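Local atomic coordinates of N-acetylcysteine deacetylase (Bacillus subtilis, PDB entry 1YSJ), a protein that probably removes the acetyl group from N-acetylcysteine, using two divalent metal ions per subunit, in a pathway that yields cysteine from S-(2-succino)cysteine. Residues W61-I67 with A135-N139; Q66-L70 with I80-K84; D71-L75 with K165-V171; G89-A93 with V399-I403; I131-A135 with R150-Q154. The protein carries 1 engineered substitution. All coordinates share one frame; numbering follows the deposited sequence.

Interaction 1 of 5, residues W61-I67 with A135-N139; sequences WLEEEQI and AMLLN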
# COMPACT_ATOMS: atom_id res chain seq x y z
N TRP A 61 7.33 47.94 8.89
CA TRP A 61 7.57 48.60 7.60
C TRP A 61 6.42 49.50 7.13
O TRP A 61 6.65 50.56 6.55
CB TRP A 61 7.95 47.58 6.52
CG TRP A 61 9.30 46.94 6.73
CD1 TRP A 61 10.39 47.49 7.37
CD2 TRP A 61 9.71 45.63 6.30
NE1 TRP A 61 11.44 46.60 7.36
CE2 TRP A 61 11.06 45.46 6.71
CE3 TRP A 61 9.07 44.59 5.61
CZ2 TRP A 61 11.78 44.29 6.45
CZ3 TRP A 61 9.79 43.42 5.35
CH2 TRP A 61 11.13 43.28 5.77
N LEU A 62 5.19 49.08 7.43
CA LEU A 62 4.00 49.88 7.11
C LEU A 62 3.82 51.05 8.08
O LEU A 62 3.43 52.14 7.67
CB LEU A 62 2.75 48.99 7.08
CG LEU A 62 2.74 47.84 6.05
CD1 LEU A 62 1.77 46.74 6.44
CD2 LEU A 62 2.46 48.33 4.63
N GLU A 63 4.12 50.82 9.35
CA GLU A 63 4.05 51.87 10.37
C GLU A 63 5.15 52.92 10.21
O GLU A 63 5.01 54.04 10.69
CB GLU A 63 4.05 51.28 11.78
CG GLU A 63 2.71 50.66 12.17
CD GLU A 63 2.74 49.85 13.47
OE1 GLU A 63 3.82 49.38 13.88
OE2 GLU A 63 1.66 49.69 14.07
N GLU A 64 6.23 52.56 9.51
CA GLU A 64 7.28 53.51 9.15
C GLU A 64 6.73 54.63 8.28
O GLU A 64 7.12 55.78 8.42
CB GLU A 64 8.42 52.80 8.41
CG GLU A 64 9.55 52.28 9.31
CD GLU A 64 10.47 51.30 8.60
OE1 GLU A 64 10.45 51.23 7.35
OE2 GLU A 64 11.22 50.59 9.30
N GLU A 65 5.82 54.27 7.38
CA GLU A 65 5.22 55.22 6.46
C GLU A 65 3.81 55.63 6.86
O GLU A 65 3.05 56.15 6.05
CB GLU A 65 5.26 54.68 5.02
CG GLU A 65 6.68 54.52 4.45
CD GLU A 65 7.56 55.76 4.65
OE1 GLU A 65 7.15 56.87 4.22
OE2 GLU A 65 8.66 55.63 5.23
N GLN A 66 3.49 55.40 8.14
CA GLN A 66 2.21 55.79 8.75
C GLN A 66 0.97 55.22 8.04
O GLN A 66 -0.05 55.89 7.90
CB GLN A 66 2.11 57.32 8.90
CG GLN A 66 2.85 57.89 10.11
CD GLN A 66 4.36 57.80 9.99
OE1 GLN A 66 5.04 57.37 10.92
NE2 GLN A 66 4.90 58.20 8.84
N ILE A 67 1.10 53.98 7.59
CA ILE A 67 -0.02 53.26 7.02
C ILE A 67 -0.74 52.55 8.16
O ILE A 67 -0.12 51.79 8.91
CB ILE A 67 0.44 52.26 5.93
CG1 ILE A 67 1.13 53.02 4.78
CG2 ILE A 67 -0.74 51.41 5.43
CD1 ILE A 67 1.99 52.15 3.87
N ALA A 135 1.38 49.70 -1.22
CA ALA A 135 0.83 50.45 -0.09
C ALA A 135 1.55 51.78 0.10
O ALA A 135 0.92 52.81 0.33
CB ALA A 135 0.87 49.61 1.18
N MSE A 136 2.88 51.75 -0.02
CA MSE A 136 3.70 52.95 0.11
C MSE A 136 3.43 53.98 -0.98
O MSE A 136 3.37 55.18 -0.70
CB MSE A 136 5.19 52.59 0.16
CG MSE A 136 5.59 51.93 1.47
SE MSE A 136 7.45 51.34 1.53
CE MSE A 136 7.45 50.54 3.32
N LEU A 137 3.26 53.52 -2.22
CA LEU A 137 2.93 54.40 -3.34
C LEU A 137 1.53 54.98 -3.21
O LEU A 137 1.30 56.15 -3.54
CB LEU A 137 3.04 53.65 -4.68
CG LEU A 137 4.37 53.09 -5.17
CD1 LEU A 137 4.14 52.28 -6.43
CD2 LEU A 137 5.42 54.18 -5.42
N LEU A 138 0.58 54.17 -2.75
CA LEU A 138 -0.80 54.60 -2.61
C LEU A 138 -0.99 55.52 -1.42
O LEU A 138 -1.90 56.35 -1.41
CB LEU A 138 -1.75 53.40 -2.52
CG LEU A 138 -2.08 52.68 -3.84
CD1 LEU A 138 -2.92 51.43 -3.57
CD2 LEU A 138 -2.79 53.61 -4.80
N ASN A 139 -0.11 55.36 -0.43
CA ASN A 139 -0.06 56.24 0.74
C ASN A 139 0.18 57.71 0.37
O ASN A 139 -0.22 58.61 1.11
CB ASN A 139 1.03 55.74 1.71
CG ASN A 139 1.07 56.53 3.01
OD1 ASN A 139 0.05 56.73 3.66
ND2 ASN A 139 2.27 56.97 3.39

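Interaction 2 of 5, residues Q66-L70 with I80-K84; sequences QIEIL and IAEIK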
# COMPACT_ATOMS: atom_id res chain seq x y z
N GLN A 66 3.49 55.40 8.14
CA GLN A 66 2.21 55.79 8.75
C GLN A 66 0.97 55.22 8.04
O GLN A 66 -0.05 55.89 7.90
CB GLN A 66 2.11 57.32 8.90
CG GLN A 66 2.85 57.89 10.11
CD GLN A 66 4.36 57.80 9.99
OE1 GLN A 66 5.04 57.37 10.92
NE2 GLN A 66 4.90 58.20 8.84
N ILE A 67 1.10 53.98 7.59
CA ILE A 67 -0.02 53.26 7.02
C ILE A 67 -0.74 52.55 8.16
O ILE A 67 -0.12 51.79 8.91
CB ILE A 67 0.44 52.26 5.93
CG1 ILE A 67 1.13 53.02 4.78
CG2 ILE A 67 -0.74 51.41 5.43
CD1 ILE A 67 1.99 52.15 3.87
N GLU A 68 -2.04 52.82 8.30
CA GLU A 68 -2.85 52.23 9.37
C GLU A 68 -2.87 50.70 9.29
O GLU A 68 -3.10 50.12 8.23
CB GLU A 68 -4.28 52.78 9.37
CG GLU A 68 -5.28 51.92 10.17
CD GLU A 68 -6.51 52.68 10.66
OE1 GLU A 68 -6.95 53.65 10.00
OE2 GLU A 68 -7.05 52.28 11.71
N ILE A 69 -2.61 50.07 10.42
CA ILE A 69 -2.72 48.62 10.54
C ILE A 69 -3.97 48.27 11.33
O ILE A 69 -4.19 48.77 12.43
CB ILE A 69 -1.42 48.00 11.11
CG1 ILE A 69 -0.41 47.82 9.98
CG2 ILE A 69 -1.70 46.65 11.79
CD1 ILE A 69 0.99 48.14 10.36
N LEU A 70 -4.80 47.41 10.73
CA LEU A 70 -6.03 46.96 11.36
C LEU A 70 -5.76 45.94 12.46
O LEU A 70 -4.88 45.09 12.35
CB LEU A 70 -6.99 46.38 10.31
CG LEU A 70 -8.02 47.33 9.66
CD1 LEU A 70 -7.58 48.80 9.64
CD2 LEU A 70 -8.40 46.86 8.26
N ILE A 80 -3.08 42.95 8.39
CA ILE A 80 -4.13 43.64 7.65
C ILE A 80 -3.92 45.13 7.80
O ILE A 80 -3.88 45.66 8.91
CB ILE A 80 -5.56 43.25 8.13
CG1 ILE A 80 -5.69 41.72 8.36
CG2 ILE A 80 -6.63 43.79 7.18
CD1 ILE A 80 -5.48 40.84 7.10
N ALA A 81 -3.76 45.81 6.67
CA ALA A 81 -3.55 47.25 6.64
C ALA A 81 -4.62 47.90 5.78
O ALA A 81 -5.33 47.22 5.03
CB ALA A 81 -2.15 47.57 6.12
N GLU A 82 -4.74 49.22 5.88
CA GLU A 82 -5.81 49.95 5.19
C GLU A 82 -5.36 51.36 4.82
O GLU A 82 -4.77 52.07 5.64
CB GLU A 82 -7.06 49.99 6.08
CG GLU A 82 -8.29 50.63 5.45
CD GLU A 82 -9.58 50.32 6.21
OE1 GLU A 82 -10.06 49.16 6.13
OE2 GLU A 82 -10.12 51.24 6.87
N ILE A 83 -5.64 51.75 3.58
CA ILE A 83 -5.43 53.13 3.12
C ILE A 83 -6.73 53.70 2.59
O ILE A 83 -7.30 53.19 1.61
CB ILE A 83 -4.30 53.23 2.05
CG1 ILE A 83 -2.94 52.91 2.69
CG2 ILE A 83 -4.26 54.62 1.42
CD1 ILE A 83 -1.86 52.56 1.72
N LYS A 84 -7.21 54.75 3.25
CA LYS A 84 -8.46 55.40 2.88
C LYS A 84 -8.19 56.57 1.95
O LYS A 84 -7.25 57.34 2.15
CB LYS A 84 -9.21 55.89 4.12
CG LYS A 84 -9.33 54.85 5.23
CD LYS A 84 -9.94 55.45 6.49
CE LYS A 84 -11.41 55.08 6.64
NZ LYS A 84 -11.55 53.64 7.00
O HOH W 1 -3.48 54.36 6.41
O HOH W 2 -7.19 53.57 7.41
O HOH W 3 -3.27 43.23 11.37

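Interaction 3 of 5, residues D71-L75 with K165-V171; sequences DVPQL and KVLEAGV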
# COMPACT_ATOMS: atom_id res chain seq x y z
N ASP A 71 -6.53 46.06 13.54
CA ASP A 71 -6.39 45.18 14.69
C ASP A 71 -7.24 43.94 14.48
O ASP A 71 -8.48 44.00 14.51
CB ASP A 71 -6.80 45.92 15.96
CG ASP A 71 -6.30 45.24 17.23
OD1 ASP A 71 -7.07 45.19 18.21
OD2 ASP A 71 -5.14 44.76 17.24
N VAL A 72 -6.58 42.81 14.22
CA VAL A 72 -7.25 41.54 13.98
C VAL A 72 -6.60 40.49 14.88
O VAL A 72 -5.73 39.73 14.43
CB VAL A 72 -7.18 41.11 12.49
CG1 VAL A 72 -8.10 39.92 12.21
CG2 VAL A 72 -7.53 42.27 11.57
N PRO A 73 -7.01 40.43 16.16
CA PRO A 73 -6.35 39.59 17.16
C PRO A 73 -6.40 38.09 16.84
O PRO A 73 -5.48 37.35 17.19
CB PRO A 73 -7.12 39.88 18.46
CG PRO A 73 -7.85 41.16 18.20
CD PRO A 73 -8.16 41.16 16.74
N GLN A 74 -7.47 37.67 16.16
CA GLN A 74 -7.63 36.26 15.75
C GLN A 74 -6.55 35.80 14.76
O GLN A 74 -6.24 34.61 14.69
CB GLN A 74 -9.04 36.00 15.19
CG GLN A 74 -9.30 34.55 14.77
CD GLN A 74 -10.78 34.20 14.66
OE1 GLN A 74 -11.47 34.65 13.74
NE2 GLN A 74 -11.26 33.38 15.59
N LEU A 75 -5.97 36.73 14.01
CA LEU A 75 -4.83 36.42 13.14
C LEU A 75 -3.51 36.61 13.88
O LEU A 75 -2.99 37.72 13.94
CB LEU A 75 -4.84 37.28 11.87
CG LEU A 75 -5.82 36.92 10.74
CD1 LEU A 75 -5.72 37.96 9.63
CD2 LEU A 75 -5.55 35.52 10.19
N LYS A 165 -8.81 31.45 7.22
CA LYS A 165 -8.65 32.16 8.49
C LYS A 165 -8.93 33.66 8.36
O LYS A 165 -9.55 34.26 9.24
CB LYS A 165 -7.24 31.95 9.06
CG LYS A 165 -6.91 30.53 9.50
CD LYS A 165 -7.71 30.11 10.73
CE LYS A 165 -7.42 28.67 11.12
NZ LYS A 165 -8.50 28.11 11.99
N VAL A 166 -8.47 34.25 7.25
CA VAL A 166 -8.70 35.65 6.90
C VAL A 166 -10.20 35.92 6.72
O VAL A 166 -10.73 36.88 7.28
CB VAL A 166 -7.90 36.04 5.61
CG1 VAL A 166 -8.40 37.37 5.02
CG2 VAL A 166 -6.39 36.08 5.89
N LEU A 167 -10.87 35.06 5.95
CA LEU A 167 -12.31 35.17 5.73
C LEU A 167 -13.09 35.08 7.03
O LEU A 167 -13.98 35.89 7.29
CB LEU A 167 -12.80 34.11 4.73
CG LEU A 167 -12.61 34.39 3.24
CD1 LEU A 167 -12.75 33.13 2.40
CD2 LEU A 167 -13.58 35.46 2.75
N GLU A 168 -12.74 34.09 7.85
CA GLU A 168 -13.41 33.85 9.13
C GLU A 168 -13.13 34.95 10.17
O GLU A 168 -13.86 35.08 11.15
CB GLU A 168 -13.04 32.47 9.68
CG GLU A 168 -13.62 31.32 8.88
CD GLU A 168 -13.00 29.97 9.21
OE1 GLU A 168 -13.69 28.94 9.04
OE2 GLU A 168 -11.84 29.94 9.66
N ALA A 169 -12.08 35.73 9.93
CA ALA A 169 -11.73 36.86 10.79
C ALA A 169 -12.56 38.10 10.46
O ALA A 169 -12.48 39.10 11.17
CB ALA A 169 -10.23 37.16 10.69
N GLY A 170 -13.35 38.02 9.39
CA GLY A 170 -14.22 39.12 8.96
C GLY A 170 -13.49 40.20 8.18
O GLY A 170 -14.01 41.31 8.02
N VAL A 171 -12.31 39.87 7.67
CA VAL A 171 -11.44 40.83 6.98
C VAL A 171 -12.06 41.32 5.66
O VAL A 171 -11.79 42.43 5.22
CB VAL A 171 -10.00 40.25 6.78
CG1 VAL A 171 -9.14 41.10 5.83
CG2 VAL A 171 -9.29 40.08 8.12

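Interaction 4 of 5, residues G89-A93 with V399-I403; sequences GPVIA and VLETI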
# COMPACT_ATOMS: atom_id res chain seq x y z
N GLY A 89 -16.29 55.72 -0.23
CA GLY A 89 -16.41 54.85 -1.39
C GLY A 89 -16.31 53.37 -1.06
O GLY A 89 -16.20 53.00 0.11
N PRO A 90 -16.38 52.52 -2.10
CA PRO A 90 -16.23 51.07 -1.91
C PRO A 90 -14.86 50.70 -1.33
O PRO A 90 -13.90 51.47 -1.45
CB PRO A 90 -16.39 50.50 -3.32
CG PRO A 90 -16.24 51.65 -4.25
CD PRO A 90 -16.64 52.87 -3.50
N VAL A 91 -14.80 49.54 -0.70
CA VAL A 91 -13.56 48.99 -0.18
C VAL A 91 -13.12 47.85 -1.09
O VAL A 91 -13.90 46.93 -1.37
CB VAL A 91 -13.72 48.46 1.27
CG1 VAL A 91 -12.39 47.96 1.82
CG2 VAL A 91 -14.30 49.53 2.17
N ILE A 92 -11.87 47.91 -1.55
CA ILE A 92 -11.28 46.80 -2.30
C ILE A 92 -10.05 46.26 -1.58
O ILE A 92 -9.47 46.94 -0.73
CB ILE A 92 -10.95 47.17 -3.78
CG1 ILE A 92 -9.90 48.28 -3.85
CG2 ILE A 92 -12.23 47.55 -4.55
CD1 ILE A 92 -9.12 48.30 -5.16
N ALA A 93 -9.65 45.04 -1.92
CA ALA A 93 -8.56 44.39 -1.22
C ALA A 93 -7.45 43.97 -2.17
O ALA A 93 -7.69 43.64 -3.33
CB ALA A 93 -9.08 43.19 -0.42
N VAL A 399 -9.66 50.62 -10.63
CA VAL A 399 -10.81 49.84 -10.17
C VAL A 399 -11.78 50.72 -9.37
O VAL A 399 -12.98 50.72 -9.65
CB VAL A 399 -10.39 48.59 -9.36
CG1 VAL A 399 -11.60 47.92 -8.72
CG2 VAL A 399 -9.67 47.61 -10.25
N LEU A 400 -11.25 51.48 -8.42
CA LEU A 400 -12.08 52.35 -7.57
C LEU A 400 -12.80 53.47 -8.34
O LEU A 400 -13.80 54.00 -7.86
CB LEU A 400 -11.26 52.92 -6.40
CG LEU A 400 -10.85 51.95 -5.28
CD1 LEU A 400 -9.86 52.62 -4.33
CD2 LEU A 400 -12.05 51.41 -4.51
N GLU A 401 -12.28 53.82 -9.52
CA GLU A 401 -12.94 54.78 -10.40
C GLU A 401 -14.24 54.23 -10.98
O GLU A 401 -15.21 54.96 -11.14
CB GLU A 401 -12.01 55.18 -11.56
CG GLU A 401 -10.95 56.22 -11.22
CD GLU A 401 -9.91 56.40 -12.33
OE1 GLU A 401 -10.04 55.77 -13.40
OE2 GLU A 401 -8.95 57.18 -12.12
N THR A 402 -14.24 52.93 -11.29
CA THR A 402 -15.36 52.30 -11.99
C THR A 402 -16.22 51.37 -11.13
O THR A 402 -17.36 51.07 -11.48
CB THR A 402 -14.89 51.54 -13.26
OG1 THR A 402 -13.60 50.96 -13.03
CG2 THR A 402 -14.80 52.49 -14.44
N ILE A 403 -15.67 50.93 -10.00
CA ILE A 403 -16.40 50.01 -9.11
C ILE A 403 -17.39 50.76 -8.23
O ILE A 403 -18.54 50.98 -8.62
CB ILE A 403 -15.44 49.15 -8.25
CG1 ILE A 403 -16.12 47.85 -7.82
CG2 ILE A 403 -14.91 49.95 -7.06
CD1 ILE A 403 -15.17 46.83 -7.21

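Interaction 5 of 5, residues I131-A135 with R150-Q154; sequences IIGTA and RFIFQ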
# COMPACT_ATOMS: atom_id res chain seq x y z
N ILE A 131 3.72 44.24 -2.63
CA ILE A 131 2.45 44.78 -2.12
C ILE A 131 2.67 45.79 -0.98
O ILE A 131 1.81 46.64 -0.72
CB ILE A 131 1.45 43.63 -1.75
CG1 ILE A 131 1.12 42.77 -2.98
CG2 ILE A 131 0.15 44.16 -1.14
CD1 ILE A 131 0.70 43.54 -4.23
N ILE A 132 3.81 45.70 -0.30
CA ILE A 132 4.20 46.74 0.64
C ILE A 132 4.55 47.99 -0.16
O ILE A 132 4.16 49.11 0.20
CB ILE A 132 5.38 46.33 1.56
CG1 ILE A 132 4.94 45.28 2.58
CG2 ILE A 132 5.95 47.55 2.30
CD1 ILE A 132 6.08 44.64 3.36
N GLY A 133 5.28 47.79 -1.26
CA GLY A 133 5.55 48.87 -2.22
C GLY A 133 4.28 49.57 -2.67
O GLY A 133 4.19 50.80 -2.61
N THR A 134 3.30 48.78 -3.11
CA THR A 134 1.99 49.29 -3.53
C THR A 134 1.37 50.19 -2.46
O THR A 134 0.91 51.29 -2.76
CB THR A 134 1.02 48.14 -3.87
OG1 THR A 134 1.57 47.36 -4.94
CG2 THR A 134 -0.34 48.67 -4.30
N ALA A 135 1.38 49.70 -1.22
CA ALA A 135 0.83 50.45 -0.09
C ALA A 135 1.55 51.78 0.10
O ALA A 135 0.92 52.81 0.33
CB ALA A 135 0.87 49.61 1.18
N ARG A 150 -7.84 47.83 1.24
CA ARG A 150 -7.43 46.99 2.35
C ARG A 150 -6.32 46.05 1.87
O ARG A 150 -6.45 45.38 0.84
CB ARG A 150 -8.63 46.21 2.87
CG ARG A 150 -8.49 45.71 4.29
CD ARG A 150 -9.83 45.25 4.82
NE ARG A 150 -10.70 46.37 5.16
CZ ARG A 150 -11.99 46.27 5.45
NH1 ARG A 150 -12.60 45.09 5.42
NH2 ARG A 150 -12.69 47.37 5.76
N PHE A 151 -5.21 46.01 2.61
CA PHE A 151 -4.09 45.13 2.27
C PHE A 151 -4.08 43.89 3.16
O PHE A 151 -4.16 43.99 4.39
CB PHE A 151 -2.76 45.88 2.36
CG PHE A 151 -2.64 47.01 1.39
CD1 PHE A 151 -3.15 48.27 1.71
CD2 PHE A 151 -2.04 46.82 0.15
CE1 PHE A 151 -3.05 49.33 0.81
CE2 PHE A 151 -1.94 47.87 -0.76
CZ PHE A 151 -2.45 49.12 -0.43
N ILE A 152 -3.99 42.74 2.52
CA ILE A 152 -4.04 41.45 3.18
C ILE A 152 -2.71 40.73 3.01
O ILE A 152 -2.33 40.34 1.90
CB ILE A 152 -5.21 40.58 2.62
CG1 ILE A 152 -6.55 41.28 2.85
CG2 ILE A 152 -5.21 39.18 3.24
CD1 ILE A 152 -7.70 40.70 2.05
N PHE A 153 -1.99 40.59 4.11
CA PHE A 153 -0.76 39.81 4.13
C PHE A 153 -1.08 38.48 4.80
O PHE A 153 -1.12 38.38 6.03
CB PHE A 153 0.39 40.58 4.79
CG PHE A 153 0.76 41.85 4.05
CD1 PHE A 153 0.13 43.06 4.36
CD2 PHE A 153 1.70 41.83 3.04
CE1 PHE A 153 0.46 44.23 3.69
CE2 PHE A 153 2.04 43.00 2.34
CZ PHE A 153 1.41 44.20 2.67
N GLN A 154 -1.33 37.48 3.97
CA GLN A 154 -1.97 36.25 4.38
C GLN A 154 -0.98 35.15 4.74
O GLN A 154 -0.09 34.83 3.96
CB GLN A 154 -2.90 35.78 3.25
CG GLN A 154 -3.54 34.42 3.49
CD GLN A 154 -3.90 33.71 2.21
OE1 GLN A 154 -4.64 34.23 1.37
NE2 GLN A 154 -3.39 32.49 2.05

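Interaction 1 of 5, residues W61-I67 with A135-N139
M136, present as selenomethionine, lays its straight side chain over the last turn of helix 52-64, with its methyl CE 3.3 Å from the W61 backbone O. Extended beyond CG (chi2 176°), the chain puts its methyl at the other helix, and E65 crosses the shaft at about a right angle, CG beside CG. A long, unbranched chain can span from helix 124-139 to the W61 carbonyl. Nearer the sheet, the small A135 leaves room for two branched partners: its CB lies 4.0 Å from L62 CD2 and 3.9 Å from I67 CD1. I67 CG1 also crosses the N139 amide at a slant, 3.9 Å from its CG, while N139 ND2 comes 2.9 Å from the E65 backbone O. At its other end, the N139 amide is held through OD1 by R142.

The backbone explains why I67 can reach inward. Q66, with positive phi, is the C-prime residue of a Schellman motif closing helix 52-64; I67 N returns to L62 O at 3.0 Å, and the chain turns to leave I67 against helix 124-139. The E65 carboxylate makes a salt bridge with R33 of helix 28-43 through OE2. The contact is thus graded: apolar branches meet on the buried side, whereas amide and carboxylate groups gather at the partly exposed margin, where partners outside the two segments hold their polar ends.

Interaction 2 of 5, residues Q66-L70 with I80-K84
L70 N donates to I80 O at 2.7 Å, and E82 N to E68 O at 3.0 Å; these two backbone bonds join the short, weakly bonded edge strand 68-69 to strand 79-84. Between them I69 and A81 form an antiparallel non-hydrogen-bonded pair, their CA atoms only 4.2 Å apart. A small residue at 81 suits so close a pairing, and its CB also meets I67 CG2. That methyl, set opposite the backbone N by a chi1 of -61°, reaches I83 CG1 at 3.8 Å.

On the other face of the pair L70 spreads its two methyls: CD1 rests on E82 CB, while CD2 lies 3.7 Å from I80 CG2 and also close to E82 OE1. A branched leucine can therefore span both neighbours along the strand.

Where direct bonding gives out, water takes over. One molecule accepts from E68 N and donates to E82 O, and another accepts from I80 N and donates to L70 O at 2.6 Å, so in each of these pairs one bond is direct and the other runs through water.

Further out, E82 is fixed at both carboxylate oxygens. K84 NZ meets OE2 at 2.8 Å, nearly in line with the C-O bond, and R150 of the adjoining strand 148-154 makes a salt bridge to OE1. The two cations would be expected to stabilise the negative charge of this buried glutamate, offsetting that of E68, whose OE1 lies 5.1 Å from E82 OE2. The hairpin thus has an apolar side of I67, I69, A81 and I83 toward helices 52-64 and 124-139, and a mixed side where L70 packs on I80 next to the E82 salt bridges.

Interaction 3 of 5, residues D71-L75 with K165-V171
L75 N bonds back to V72 O at 3.0 Å, closing a type I turn over P73 and Q74, and this fold in the loop brings V72, Q74 and L75 to the end of helix 162-168. P73 fits the second position of the turn, where its ring holds phi at -62°.

Across the contact the touching is mostly apolar. V72 leads with CG1, which meets A169 CB at 3.8 Å and V171 CG2 less closely. With CG trans to the carbonyl carbon (chi1 -77°), L75 sends its two methyls along the helix: CD2 lies 4.1 Å from K165 CB, crossing the root of that lysine at a slant, and CD1 stands 4.2 Å from V166 CG2. A169 CB faces both V72 and L75, a position where a single methyl lets both branched residues approach. Q74, its chain extended, brings OE1 alongside the backbone of E168 and A169, 3.7 Å from A169 CA; this is a loose touch at the exposed edge.

The helix ends at G170, which takes positive phi (80°), as a residue without a side chain does easily, and the chain reverses so that V171 turns back beside V166. I80 of strand 79-84 underlies V72, L75 and V171, and V171 O accepts a bond from R150. A Schellman motif with its usual hydrophobic contact, V171 near V166, to which V72 and L75 add theirs, joins helix 162-168 here to the connection between the two strands of the 68-84 hairpin.

Interaction 4 of 5, residues G89-A93 with V399-I403
I92, L400 and P90 carry most of this contact, apolar in its side chains. I92 points from strand 91-97 at the last turns of helix 384-402, and its chi1 of 63° places CG1 between the backbone N and the carbonyl carbon, with CG2 anti to the carbonyl carbon. Both arms touch L400 CD2, CG1 at 3.9 Å, and CG2 goes on to V399 CG1 at 4.2 Å and I403 CD1 at 4.0 Å. A beta-branched residue suits the strand and offers arms enough for three partners.

L400 leans across from the helix, CD2 leading, and sets this methyl against I92 and also 3.6 Å from P90 O. P90 also meets I403, the last residue modelled. Its ring and the side chain of I403 slide past each other in opposite directions, with P90 CG 3.5 Å from I403 CG2. The rigid ring gives a compact apolar surface just before the strand starts. I403 follows the final helical turn, its N bonded to V399 O at 2.7 Å, continuing the helical bonding to a residue whose side chain points toward the strand.

Helix 384-402 thus closes over one side of the sheet: V399 also packs on F179 and I403 on A177 of strand 175-184, while L400 touches V149 of strand 148-154. Strand 91-97 runs between those two neighbours, bonded by its backbone to both.

Interaction 5 of 5, residues I131-A135 with R150-Q154
I131 opens the contact by touching both phenylalanines with CG2, 3.7 Å from F151 CD2 at the edge of that ring and 4.0 Å from F153 CZ. Its chi1 of -60° sets this methyl opposite the backbone N, where it meets the rings, while the CG1 arm leads away. I132, one position on, stands more to the side and crosses F153 at about a right angle, its CG1 3.7 Å from CZ. T134 offers its methyl: CG2 lies at the edge of the F151 ring, in its plane, 4.0 Å from CE2, while the hydroxyl is bonded to S389 O. Threonine thus serves the aromatic ring and a polar partner at once. A135 comes last and lies over the ring face. Its CB is 3.8 Å from the F151 centroid, 15° off the normal, a CH-pi contact that a side chain this small allows without pushing the helix away.

F151 and F153, two apart on the strand, both face the helix, whereas I152 points to the opposite side of the sheet. Helix and strand run nearly antiparallel, at 160°, with axes 9.9 Å apart. This is the packing of an alpha/beta domain, a helix laid on a central sheet, here in the metal-binding domain of an M20 peptidase; the helix starts at H124, a nickel ligand.

In the fold
Interaction 5 is the most deeply buried of the set, aromatic and aliphatic throughout, and it shares helix 124-139 and A135 with interaction 1, whose outer margin turns polar. Interaction 2 shares I67 with interaction 1 and carries the sheet to its edge strand by backbone bonds and water; E82 links it by a salt bridge to R150 of interaction 5. That arginine also reaches V171 of interaction 3, a partly exposed loop-to-helix contact, where I80 of interaction 2 fills in beneath. Interaction 4, apolar like interaction 5, brings the C-terminal helix to the same sheet, and I92 O meets R150 N there. Strand 148-154 therefore adjoins the other four.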